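Local coordinates for putative cell adhesion protein (Parabacteroides distasonis, PDB 3LIU) that probably serves as a fimbrillin-type pilus subunit of the FimA/Mfa1 family, taking part in the assembly of adhesive surface fimbriae, at residues A[41-46]-A[125-130]; A[86-91]-A[169-174]. One frame throughout, in Å; residues are numbered along the deposited sequence.

Contact 1. Residues A[41-46]-A[125-130]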
ATOM      1  N   ALA A  41     -11.320  -4.630  -4.393  1.00 14.59           N
ATOM      2  CA  ALA A  41     -11.034  -5.167  -5.717  1.00 15.30           C
ATOM      3  C   ALA A  41     -11.753  -4.391  -6.822  1.00 16.03           C
ATOM      4  O   ALA A  41     -11.644  -4.748  -7.996  1.00 14.68           O
ATOM      5  CB  ALA A  41     -11.417  -6.689  -5.796  1.00 15.07           C
ATOM      6  N   ASP A  42     -12.504  -3.342  -6.481  1.00 13.41           N
ATOM      7  CA  ASP A  42     -13.251  -2.633  -7.531  1.00 14.20           C
ATOM      8  C   ASP A  42     -12.287  -2.002  -8.588  1.00 13.13           C
ATOM      9  O   ASP A  42     -11.251  -1.444  -8.236  1.00 14.14           O
ATOM     10  CB  ASP A  42     -14.139  -1.509  -6.975  1.00 15.33           C
ATOM     11  CG  ASP A  42     -15.296  -2.006  -6.110  1.00 14.64           C
ATOM     12  OD1 ASP A  42     -15.560  -3.226  -6.031  1.00 16.94           O
ATOM     13  OD2 ASP A  42     -15.938  -1.131  -5.496  1.00 17.87           O
ATOM     14  N   VAL A  43     -12.695  -2.083  -9.856  1.00  8.90           N
ATOM     15  CA  VAL A  43     -12.063  -1.434 -10.980  1.00 12.98           C
ATOM     16  C   VAL A  43     -13.099  -0.550 -11.588  1.00 12.88           C
ATOM     17  O   VAL A  43     -14.006  -1.011 -12.264  1.00 15.25           O
ATOM     18  CB  VAL A  43     -11.561  -2.467 -11.980  1.00 14.09           C
ATOM     19  CG1 VAL A  43     -11.084  -1.802 -13.249  1.00 16.01           C
ATOM     20  CG2 VAL A  43     -10.461  -3.336 -11.284  1.00 14.18           C
ATOM     21  N   ASN A  44     -13.001   0.737 -11.323  1.00 13.37           N
ATOM     22  CA  ASN A  44     -14.018   1.694 -11.797  1.00 15.08           C
ATOM     23  C   ASN A  44     -13.605   2.389 -13.092  1.00 14.35           C
ATOM     24  O   ASN A  44     -14.386   2.560 -14.012  1.00 13.19           O
ATOM     25  CB  ASN A  44     -14.209   2.734 -10.707  1.00 16.07           C
ATOM     26  CG  ASN A  44     -14.671   2.128  -9.435  1.00 16.27           C
ATOM     27  OD1 ASN A  44     -15.560   1.292  -9.444  1.00 19.82           O
ATOM     28  ND2 ASN A  44     -14.089   2.553  -8.319  1.00 16.15           N
ATOM     29  N   THR A  45     -12.344   2.791 -13.159  1.00 14.95           N
ATOM     30  CA  THR A  45     -11.818   3.458 -14.351  1.00 12.18           C
ATOM     31  C   THR A  45     -10.541   2.751 -14.732  1.00 11.54           C
ATOM     32  O   THR A  45      -9.854   2.206 -13.859  1.00 13.87           O
ATOM     33  CB  THR A  45     -11.496   4.969 -14.129  1.00 11.59           C
ATOM     34  OG1 THR A  45     -10.454   5.106 -13.154  1.00 10.48           O
ATOM     35  CG2 THR A  45     -12.733   5.791 -13.699  1.00 15.30           C
ATOM     36  N   LEU A  46     -10.234   2.782 -16.024  1.00 10.50           N
ATOM     37  CA  LEU A  46      -8.932   2.364 -16.546  1.00 13.16           C
ATOM     38  C   LEU A  46      -8.284   3.479 -17.355  1.00 13.29           C
ATOM     39  O   LEU A  46      -8.905   4.069 -18.268  1.00 12.29           O
ATOM     40  CB  LEU A  46      -9.057   1.122 -17.420  1.00 11.72           C
ATOM     41  CG  LEU A  46      -9.485  -0.106 -16.614  1.00 12.58           C
ATOM     42  CD1 LEU A  46      -9.785  -1.241 -17.585  1.00 24.13           C
ATOM     43  CD2 LEU A  46      -8.407  -0.530 -15.648  1.00  7.34           C
ATOM     44  N   LEU A 125      -9.062   1.466  -5.208  1.00 13.12           N
ATOM     45  CA  LEU A 125      -7.638   1.525  -4.903  1.00 12.19           C
ATOM     46  C   LEU A 125      -6.852   1.558  -6.207  1.00 12.29           C
ATOM     47  O   LEU A 125      -7.202   0.884  -7.176  1.00 11.80           O
ATOM     48  CB  LEU A 125      -7.225   0.305  -4.079  1.00 13.32           C
ATOM     49  CG  LEU A 125      -7.939   0.191  -2.734  1.00  8.38           C
ATOM     50  CD1 LEU A 125      -7.501  -1.034  -2.014  1.00  6.35           C
ATOM     51  CD2 LEU A 125      -7.627   1.447  -1.884  1.00  6.65           C
ATOM     52  N   THR A 126      -5.795   2.351  -6.251  1.00 12.54           N
ATOM     53  CA  THR A 126      -5.023   2.431  -7.470  1.00 11.95           C
ATOM     54  C   THR A 126      -4.328   1.088  -7.715  1.00 12.80           C
ATOM     55  O   THR A 126      -3.702   0.538  -6.813  1.00 10.22           O
ATOM     56  CB  THR A 126      -3.947   3.528  -7.426  1.00 12.96           C
ATOM     57  OG1 THR A 126      -4.498   4.745  -6.886  1.00  9.55           O
ATOM     58  CG2 THR A 126      -3.414   3.771  -8.868  1.00  8.30           C
HETATM   59  N   MSE A 127      -4.421   0.570  -8.930  1.00 13.22           N
HETATM   60  CA  MSE A 127      -3.733  -0.684  -9.312  1.00 12.13           C
HETATM   61  C   MSE A 127      -3.066  -0.484 -10.673  1.00 12.71           C
HETATM   62  O   MSE A 127      -3.529   0.335 -11.465  1.00 14.62           O
HETATM   63  CB  MSE A 127      -4.755  -1.833  -9.480  1.00 11.61           C
HETATM   64  CG  MSE A 127      -5.642  -2.075  -8.316  1.00 13.93           C
HETATM   65 SE   MSE A 127      -7.311  -2.846  -8.908  0.75 16.18          SE
HETATM   66  CE  MSE A 127      -8.247  -2.794  -7.176  1.00 19.02           C
ATOM     67  N   SER A 128      -2.037  -1.260 -10.970  1.00 11.52           N
ATOM     68  CA  SER A 128      -1.402  -1.203 -12.280  1.00 12.50           C
ATOM     69  C   SER A 128      -0.998  -2.556 -12.804  1.00 11.13           C
ATOM     70  O   SER A 128      -0.757  -3.461 -12.048  1.00 11.75           O
ATOM     71  CB  SER A 128      -0.140  -0.356 -12.249  1.00 14.54           C
ATOM     72  OG  SER A 128       0.685  -0.720 -11.160  1.00  9.28           O
ATOM     73  N   SER A 129      -0.906  -2.638 -14.124  1.00 12.49           N
ATOM     74  CA  SER A 129      -0.314  -3.761 -14.833  1.00 13.70           C
ATOM     75  C   SER A 129       1.174  -3.558 -14.970  1.00 11.40           C
ATOM     76  O   SER A 129       1.694  -2.506 -14.644  1.00  9.25           O
ATOM     77  CB  SER A 129      -0.926  -3.846 -16.228  1.00 10.77           C
ATOM     78  OG  SER A 129      -0.402  -2.849 -17.109  1.00 11.49           O
ATOM     79  N   LYS A 130       1.853  -4.573 -15.470  1.00 12.67           N
ATOM     80  CA  LYS A 130       3.246  -4.416 -15.898  1.00 13.33           C
ATOM     81  C   LYS A 130       3.255  -3.715 -17.220  1.00 12.48           C
ATOM     82  O   LYS A 130       2.187  -3.502 -17.815  1.00 11.80           O
ATOM     83  CB  LYS A 130       3.907  -5.769 -16.042  1.00 15.98           C
ATOM     84  CG  LYS A 130       3.478  -6.601 -17.275  1.00 18.32           C
ATOM     85  CD  LYS A 130       4.340  -7.874 -17.374  1.00 24.57           C
ATOM     86  CE  LYS A 130       3.738  -8.974 -18.260  1.00 28.68           C
ATOM     87  NZ  LYS A 130       4.846  -9.928 -18.593  1.00 36.15           N
TER
HETATM   88  O   HOH W   1     -10.578  -1.028  -5.465  1.00 17.58           O
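The carbonyl oxygen of D42 has two polar partners, and the methyl end of M127 lies beside it. A bridging water donates to D42 O at 2.9 Å and accepts from the backbone amide L125 N, also at 2.9 Å, so a single molecule joins the two chain segments where no direct hydrogen bond does. The second partner of D42 O is the side-chain amide of N91, whose ND2 also reaches L125 O. Water and asparagine thus tie the same two backbone neighbourhoods together twice.

Beside this polar link lies M127, a selenomethionine. With CG anti to its own carbonyl carbon (chi1 -54°) and the chain extended beyond CG, it projects out of 125-130 toward the loop that leads into strand 45-52. Its methyl carbon CE settles against the backbone, 3.5 Å from D42 O and 3.9 Å from A41 C. One atom back, SE touches V43 CG2 at 4.0 Å. That valine methyl lies beside its backbone N, and the two side chains meet at a slant. The flank of M127 also packs on R173 of strand 172-185.

D42 OD1 is hydrogen-bonded to T39 OG1, so the carboxylate is engaged within its own loop.

The contact illustrates how loop residues 41-43, which make no direct hydrogen bond to 125-130, can still be held against strand 127-136, which has a partner on both sides: a main-chain oxygen is satisfied by a water and an amide, while one long selenomethionine side chain packs its methyl on the main chain and its SE on the V43 methyl, contacts that are non-directional.

Contact 2. Residues A[86-91]-A[169-174]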
ATOM      1  N   VAL A  86       2.623  -0.713 -23.490  1.00 13.88           N
ATOM      2  CA  VAL A  86       1.284  -0.432 -22.975  1.00 10.88           C
ATOM      3  C   VAL A  86       1.266  -0.729 -21.493  1.00 12.90           C
ATOM      4  O   VAL A  86       1.742  -1.768 -21.077  1.00 13.05           O
ATOM      5  CB  VAL A  86       0.262  -1.332 -23.663  1.00 11.78           C
ATOM      6  CG1 VAL A  86      -1.130  -1.104 -23.141  1.00 10.68           C
ATOM      7  CG2 VAL A  86       0.324  -1.134 -25.182  1.00  9.03           C
ATOM      8  N   VAL A  87       0.706   0.197 -20.721  1.00 14.24           N
ATOM      9  CA  VAL A  87       0.513   0.019 -19.292  0.50 12.42           C
ATOM     10  C   VAL A  87      -0.904   0.485 -18.915  1.00 14.41           C
ATOM     11  O   VAL A  87      -1.441   1.443 -19.475  1.00 13.91           O
ATOM     12  CB  VAL A  87       1.631   0.728 -18.460  0.50 11.65           C
ATOM     13  CG1 VAL A  87       1.838   2.189 -18.911  0.50  6.02           C
ATOM     14  CG2 VAL A  87       1.342   0.650 -16.948  0.50 11.22           C
ATOM     15  N   VAL A  88      -1.514  -0.215 -17.974  1.00 15.81           N
ATOM     16  CA  VAL A  88      -2.862   0.055 -17.574  1.00 14.43           C
ATOM     17  C   VAL A  88      -2.845   0.405 -16.107  1.00 14.87           C
ATOM     18  O   VAL A  88      -2.241  -0.311 -15.296  1.00 12.25           O
ATOM     19  CB  VAL A  88      -3.727  -1.197 -17.786  1.00 17.75           C
ATOM     20  CG1 VAL A  88      -5.193  -0.953 -17.369  1.00 19.10           C
ATOM     21  CG2 VAL A  88      -3.621  -1.636 -19.233  1.00 18.76           C
ATOM     22  N   VAL A  89      -3.539   1.492 -15.767  1.00 12.53           N
ATOM     23  CA  VAL A  89      -3.725   1.916 -14.405  1.00  9.07           C
ATOM     24  C   VAL A  89      -5.216   1.933 -14.071  1.00 11.44           C
ATOM     25  O   VAL A  89      -6.013   2.595 -14.726  1.00 13.00           O
ATOM     26  CB  VAL A  89      -3.124   3.342 -14.151  1.00 11.71           C
ATOM     27  CG1 VAL A  89      -3.457   3.817 -12.684  1.00  9.19           C
ATOM     28  CG2 VAL A  89      -1.598   3.343 -14.386  1.00  7.70           C
ATOM     29  N   ALA A  90      -5.598   1.239 -13.020  1.00 11.16           N
ATOM     30  CA  ALA A  90      -6.980   1.293 -12.514  1.00 11.87           C
ATOM     31  C   ALA A  90      -7.137   2.346 -11.441  1.00 11.43           C
ATOM     32  O   ALA A  90      -6.278   2.489 -10.556  1.00  8.64           O
ATOM     33  CB  ALA A  90      -7.425  -0.089 -11.945  1.00  8.74           C
ATOM     34  N   ASN A  91      -8.269   3.048 -11.508  1.00 13.44           N
ATOM     35  CA  ASN A  91      -8.764   3.896 -10.420  1.00 11.67           C
ATOM     36  C   ASN A  91      -7.873   5.126 -10.138  1.00 13.50           C
ATOM     37  O   ASN A  91      -7.750   5.565  -9.012  1.00 14.21           O
ATOM     38  CB  ASN A  91      -8.974   3.061  -9.153  1.00 12.93           C
ATOM     39  CG  ASN A  91      -9.997   1.936  -9.353  1.00 13.41           C
ATOM     40  OD1 ASN A  91     -10.962   2.108 -10.072  1.00 17.50           O
ATOM     41  ND2 ASN A  91      -9.743   0.762  -8.758  1.00  9.87           N
ATOM     42  N   VAL A 169      -5.557  -8.919 -18.765  1.00 13.67           N
ATOM     43  CA  VAL A 169      -4.367  -8.300 -18.160  1.00 16.15           C
ATOM     44  C   VAL A 169      -4.524  -8.224 -16.648  1.00 14.46           C
ATOM     45  O   VAL A 169      -5.498  -7.651 -16.161  1.00 13.55           O
ATOM     46  CB  VAL A 169      -4.089  -6.905 -18.697  1.00 15.17           C
ATOM     47  CG1 VAL A 169      -2.712  -6.384 -18.166  1.00  9.90           C
ATOM     48  CG2 VAL A 169      -4.147  -6.951 -20.220  1.00 13.04           C
ATOM     49  N   PRO A 170      -3.596  -8.856 -15.899  1.00 15.80           N
ATOM     50  CA  PRO A 170      -3.664  -8.753 -14.428  1.00 15.15           C
ATOM     51  C   PRO A 170      -3.244  -7.379 -13.947  1.00 13.57           C
ATOM     52  O   PRO A 170      -2.408  -6.721 -14.580  1.00 14.03           O
ATOM     53  CB  PRO A 170      -2.678  -9.833 -13.916  1.00 16.11           C
ATOM     54  CG  PRO A 170      -1.904 -10.279 -15.054  1.00 16.91           C
ATOM     55  CD  PRO A 170      -2.439  -9.647 -16.345  1.00 16.03           C
ATOM     56  N   LEU A 171      -3.882  -6.931 -12.876  1.00 14.13           N
ATOM     57  CA  LEU A 171      -3.547  -5.669 -12.220  1.00 14.57           C
ATOM     58  C   LEU A 171      -3.085  -5.987 -10.820  1.00 17.60           C
ATOM     59  O   LEU A 171      -3.593  -6.918 -10.219  1.00 15.16           O
ATOM     60  CB  LEU A 171      -4.739  -4.716 -12.195  1.00 16.18           C
ATOM     61  CG  LEU A 171      -5.390  -4.330 -13.524  1.00 18.36           C
ATOM     62  CD1 LEU A 171      -6.573  -3.360 -13.259  1.00 13.92           C
ATOM     63  CD2 LEU A 171      -4.377  -3.792 -14.545  1.00 13.38           C
ATOM     64  N   VAL A 172      -2.103  -5.232 -10.320  1.00 14.58           N
ATOM     65  CA  VAL A 172      -1.620  -5.370  -8.967  1.00 12.38           C
ATOM     66  C   VAL A 172      -1.805  -4.078  -8.206  1.00 13.26           C
ATOM     67  O   VAL A 172      -1.420  -3.022  -8.683  1.00 13.55           O
ATOM     68  CB  VAL A 172      -0.142  -5.790  -8.924  1.00 14.43           C
ATOM     69  CG1 VAL A 172       0.328  -5.931  -7.445  1.00 12.37           C
ATOM     70  CG2 VAL A 172       0.042  -7.079  -9.683  1.00  6.54           C
ATOM     71  N   ARG A 173      -2.383  -4.170  -7.014  1.00 13.54           N
ATOM     72  CA  ARG A 173      -2.644  -2.971  -6.209  1.00 15.27           C
ATOM     73  C   ARG A 173      -1.355  -2.214  -5.919  1.00 11.97           C
ATOM     74  O   ARG A 173      -0.298  -2.804  -5.810  1.00 11.16           O
ATOM     75  CB  ARG A 173      -3.322  -3.312  -4.892  1.00 13.84           C
ATOM     76  CG  ARG A 173      -4.721  -3.890  -5.009  1.00 14.38           C
ATOM     77  CD  ARG A 173      -5.288  -4.180  -3.611  1.00 16.35           C
ATOM     78  NE  ARG A 173      -6.567  -4.906  -3.625  1.00 15.62           N
ATOM     79  CZ  ARG A 173      -6.718  -6.223  -3.831  1.00 18.89           C
ATOM     80  NH1 ARG A 173      -5.692  -6.989  -4.080  1.00  9.81           N
ATOM     81  NH2 ARG A 173      -7.927  -6.785  -3.799  1.00 16.58           N
ATOM     82  N   ASP A 174      -1.478  -0.900  -5.781  1.00 11.85           N
ATOM     83  CA  ASP A 174      -0.366  -0.036  -5.475  1.00 12.53           C
ATOM     84  C   ASP A 174      -0.275   0.213  -3.941  1.00 13.79           C
ATOM     85  O   ASP A 174       0.628   0.896  -3.492  1.00 14.84           O
ATOM     86  CB  ASP A 174      -0.514   1.303  -6.230  1.00 15.31           C
ATOM     87  CG  ASP A 174      -0.126   1.222  -7.729  1.00 17.81           C
ATOM     88  OD1 ASP A 174       0.179   0.140  -8.271  1.00 13.10           O
ATOM     89  OD2 ASP A 174      -0.109   2.300  -8.381  1.00 12.49           O
TER
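L171 places CG anti to its carbonyl carbon (chi1 -57°) and CD1 anti to CA (chi2 -180°), which sends its forked end toward strand 82-90, where V88 and A90 point back at it. The two methyls divide the work. CD1 sits against A90 CB at 3.6 Å, the tighter of the two touches, and CD2 meets V88 CG1 at 4.1 Å. In V88 that methyl stands anti to the backbone N (chi1 -180°), and its side chain crosses that of L171 at about a right angle. Two residues apart on a strand, V88 and A90 show the same face, so a single leucine fork can straddle both. No hydrogen bond passes between the segments, and the contact is wholly apolar.

The principle at work is a side chain linking segments that are not paired. Strand 127-136 pairs antiparallel with both 82-90 and 172-185, making these two next-but-one neighbours that run the same way; L171 also touches S129 of the shared partner. L46 of strand 45-52 packs on V88, A90 and L171 alike, while L21 and I23 of strand 16-24 also pack on V88.

From the N terminus the chain meets 41-46, 86-91, 125-130 and 169-174 in that order, so the two closures cross instead of nesting. Contact 1 closes a loop of 78 residues, running from the start of strand 45-52 through strand 82-90 and helices 94-101 and 106-110 to strand 127-136. Contact 2 opens inside that loop and closes after 77 intervening residues at strand 172-185. Their centres lie about 5 Å apart, and they touch directly: M127 O and A90 N are 2.7 Å apart, a probable hydrogen bond within the antiparallel pairing of 82-90 with 127-136. Together they gather strands 45-52, 82-90, 127-136 and 172-185 of the FimA family region.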